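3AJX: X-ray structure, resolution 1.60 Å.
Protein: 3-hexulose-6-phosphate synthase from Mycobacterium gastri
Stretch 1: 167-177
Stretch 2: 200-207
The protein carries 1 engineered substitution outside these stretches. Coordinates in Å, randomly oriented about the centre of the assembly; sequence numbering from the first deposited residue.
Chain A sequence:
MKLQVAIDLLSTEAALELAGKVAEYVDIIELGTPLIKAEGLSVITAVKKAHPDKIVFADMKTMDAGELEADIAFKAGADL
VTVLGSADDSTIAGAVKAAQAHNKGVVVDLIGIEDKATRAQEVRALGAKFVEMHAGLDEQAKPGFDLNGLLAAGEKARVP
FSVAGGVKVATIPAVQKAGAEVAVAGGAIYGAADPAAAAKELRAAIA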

# COMPACT_ATOMS: atom_id res chain seq x y z
N VAL A 167 -3.59 18.85 9.28
CA VAL A 167 -4.30 20.10 9.10
C VAL A 167 -5.33 20.30 10.21
O VAL A 167 -6.03 19.36 10.61
CB VAL A 167 -5.03 20.14 7.73
CG1 VAL A 167 -5.82 21.43 7.59
CG2 VAL A 167 -4.01 20.03 6.60
N LYS A 168 -5.41 21.52 10.71
CA LYS A 168 -6.34 21.89 11.77
C LYS A 168 -6.94 23.25 11.41
O LYS A 168 -6.47 23.90 10.48
CB LYS A 168 -5.62 21.97 13.12
CG LYS A 168 -4.94 20.68 13.56
CD LYS A 168 -4.13 20.88 14.83
CE LYS A 168 -3.39 19.61 15.24
NZ LYS A 168 -2.42 19.16 14.20
N VAL A 169 -7.95 23.67 12.15
CA VAL A 169 -8.58 24.96 11.88
C VAL A 169 -7.56 26.09 11.74
O VAL A 169 -7.68 26.94 10.86
CB VAL A 169 -9.59 25.34 12.99
CG1 VAL A 169 -10.05 26.78 12.82
CG2 VAL A 169 -10.78 24.40 12.94
N ALA A 170 -6.54 26.07 12.59
CA ALA A 170 -5.50 27.10 12.56
C ALA A 170 -4.72 27.16 11.25
O ALA A 170 -4.26 28.23 10.86
CB ALA A 170 -4.53 26.88 13.73
N THR A 171 -4.57 26.02 10.58
CA THR A 171 -3.82 25.99 9.33
C THR A 171 -4.66 25.96 8.05
O THR A 171 -4.11 25.97 6.95
CB THR A 171 -2.84 24.79 9.31
OG1 THR A 171 -3.53 23.60 9.71
CG2 THR A 171 -1.67 25.04 10.26
N ILE A 172 -5.98 25.92 8.18
CA ILE A 172 -6.85 25.92 7.01
C ILE A 172 -6.56 27.14 6.12
O ILE A 172 -6.45 27.01 4.90
CB ILE A 172 -8.35 25.89 7.41
CG1 ILE A 172 -8.76 24.46 7.77
CG2 ILE A 172 -9.22 26.42 6.27
CD1 ILE A 172 -8.82 23.51 6.57
N PRO A 173 -6.45 28.34 6.72
CA PRO A 173 -6.17 29.53 5.90
C PRO A 173 -4.90 29.42 5.06
O PRO A 173 -4.89 29.80 3.89
CB PRO A 173 -6.09 30.64 6.94
CG PRO A 173 -7.07 30.20 7.97
CD PRO A 173 -6.73 28.72 8.11
N ALA A 174 -3.84 28.89 5.66
CA ALA A 174 -2.57 28.74 4.95
C ALA A 174 -2.71 27.74 3.80
O ALA A 174 -2.15 27.94 2.73
CB ALA A 174 -1.48 28.30 5.91
N VAL A 175 -3.46 26.67 4.04
CA VAL A 175 -3.67 25.65 3.03
C VAL A 175 -4.44 26.22 1.84
O VAL A 175 -4.10 25.97 0.68
CB VAL A 175 -4.44 24.44 3.61
CG1 VAL A 175 -4.83 23.46 2.51
CG2 VAL A 175 -3.56 23.73 4.64
N GLN A 176 -5.48 27.00 2.13
CA GLN A 176 -6.28 27.59 1.06
C GLN A 176 -5.48 28.66 0.31
O GLN A 176 -5.57 28.75 -0.91
CB GLN A 176 -7.56 28.19 1.65
CG GLN A 176 -8.50 28.79 0.61
CD GLN A 176 -9.92 28.92 1.11
OE1 GLN A 176 -10.15 29.12 2.31
NE2 GLN A 176 -10.88 28.82 0.20
N LYS A 177 -4.70 29.44 1.04
CA LYS A 177 -3.88 30.49 0.43
C LYS A 177 -2.84 29.91 -0.53
O LYS A 177 -2.48 30.55 -1.52
CB LYS A 177 -3.16 31.30 1.52
CG LYS A 177 -2.29 32.43 0.99
CD LYS A 177 -1.54 33.12 2.13
CE LYS A 177 -0.63 34.21 1.61
NZ LYS A 177 -1.40 35.29 0.92
N LYS A 200 -17.37 20.76 11.37
CA LYS A 200 -18.09 22.01 11.11
C LYS A 200 -17.16 23.21 11.22
O LYS A 200 -17.19 24.11 10.38
CB LYS A 200 -19.25 22.16 12.10
CG LYS A 200 -20.15 23.36 11.81
CD LYS A 200 -21.29 23.49 12.82
CE LYS A 200 -22.23 24.63 12.41
NZ LYS A 200 -23.34 24.83 13.38
N GLU A 201 -16.33 23.22 12.25
CA GLU A 201 -15.40 24.32 12.47
C GLU A 201 -14.32 24.38 11.39
O GLU A 201 -13.88 25.46 11.00
CB GLU A 201 -14.78 24.19 13.86
CG GLU A 201 -15.82 24.36 14.97
CD GLU A 201 -15.38 23.79 16.31
OE1 GLU A 201 -15.11 22.58 16.38
OE2 GLU A 201 -15.32 24.57 17.29
N LEU A 202 -13.88 23.22 10.91
CA LEU A 202 -12.88 23.20 9.85
C LEU A 202 -13.51 23.80 8.59
O LEU A 202 -12.88 24.61 7.89
CB LEU A 202 -12.44 21.76 9.57
CG LEU A 202 -11.39 21.21 10.55
CD1 LEU A 202 -11.36 19.69 10.47
CD2 LEU A 202 -10.03 21.81 10.23
N ARG A 203 -14.75 23.42 8.32
CA ARG A 203 -15.50 23.91 7.17
C ARG A 203 -15.69 25.43 7.23
O ARG A 203 -15.55 26.13 6.23
CB ARG A 203 -16.87 23.23 7.12
CG ARG A 203 -17.93 23.96 6.31
CD ARG A 203 -17.60 23.95 4.83
NE ARG A 203 -17.68 22.60 4.28
CZ ARG A 203 -17.40 22.29 3.02
NH1 ARG A 203 -17.01 23.23 2.17
NH2 ARG A 203 -17.50 21.03 2.61
N ALA A 204 -16.02 25.92 8.42
CA ALA A 204 -16.25 27.35 8.62
C ALA A 204 -15.03 28.22 8.36
O ALA A 204 -15.16 29.38 7.99
CB ALA A 204 -16.76 27.59 10.04
N ALA A 205 -13.84 27.65 8.54
CA ALA A 205 -12.61 28.40 8.33
C ALA A 205 -12.29 28.58 6.85
O ALA A 205 -11.44 29.39 6.49
CB ALA A 205 -11.45 27.70 9.04
N ILE A 206 -12.96 27.81 6.01
CA ILE A 206 -12.74 27.89 4.57
C ILE A 206 -13.42 29.12 4.00
O ILE A 206 -14.61 29.34 4.22
CB ILE A 206 -13.28 26.63 3.85
CG1 ILE A 206 -12.54 25.39 4.35
CG2 ILE A 206 -13.10 26.78 2.34
CD1 ILE A 206 -13.01 24.08 3.74
N ALA A 207 -12.65 29.92 3.27
CA ALA A 207 -13.16 31.15 2.66
C ALA A 207 -13.96 30.86 1.41
O ALA A 207 -15.00 31.52 1.21
CB ALA A 207 -11.99 32.08 2.33
OXT ALA A 207 -13.53 29.98 0.63
O HOH W 1 -9.26 29.88 4.87

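What fills the apolar centre of this contact? Ile172, buried and with its CA-to-CB bond directed toward the other stretch, meets three residues of it. Its CG1 lies 3.8 Å from CD2 of Leu202, while its CG2 lies 3.8 Å from CB of Ala205 and 4.0 Å from CG1 of Ile206. These are ordinary van der Waals separations, as expected where aliphatic groups pack together without water between them.

How does Leu202 come so close when its CA-to-CB bond points sideways? With chi1 near m and chi2 near t, the end of its side chain comes nearer to stretch 1 than the first bond suggests. CD2 settles against the backbone before the helix of stretch 1, 3.6 Å from C of Lys168 and 3.4 Å from N of Val169. Here the two stretches are also closest in register, with the CA atoms of Val169 and Leu202 5.1 Å apart. The side chain of Val169 completes the packing: its CG2 is 3.8 Å from CD2 of Leu202 and also 3.8 Å from the backbone O of Glu201, and its CG1 is 4.1 Å from CB of Ala205. The small methyl of Ala205, directed toward stretch 1, therefore touches both Val169 and Ile172.

What holds the backbone of stretch 1 in shape beside this packing? The turn is tied within itself: Lys168 N donates to Thr171 OG1 at 3.0 Å, almost linearly, and Thr171 N donates to Lys168 O at 2.8 Å. Thr171 makes no contact with stretch 2; these two hydrogen bonds lie within the turn that precedes the helix carrying Ile172 and Gln176.

How does the contact end at its polar edge? Gln176, one helical turn beyond Ile172, grips the chain terminus with both ends of its amide. Ala207 N donates to Gln176 OE1 at 2.8 Å, and Gln176 NE2 donates to Ala207 OXT at 2.9 Å, with N-H...acceptor angles of 161° and 151°. One amide group thus accepts from the last backbone nitrogen and donates to the terminal carboxylate, a pairing that anchors the final residue at two points. A water adds a further link, donating to Gln176 OE1 and to Ala205 O, with its oxygen 2.8 Å from each, so OE1 accepts both from the chain end and from solvent.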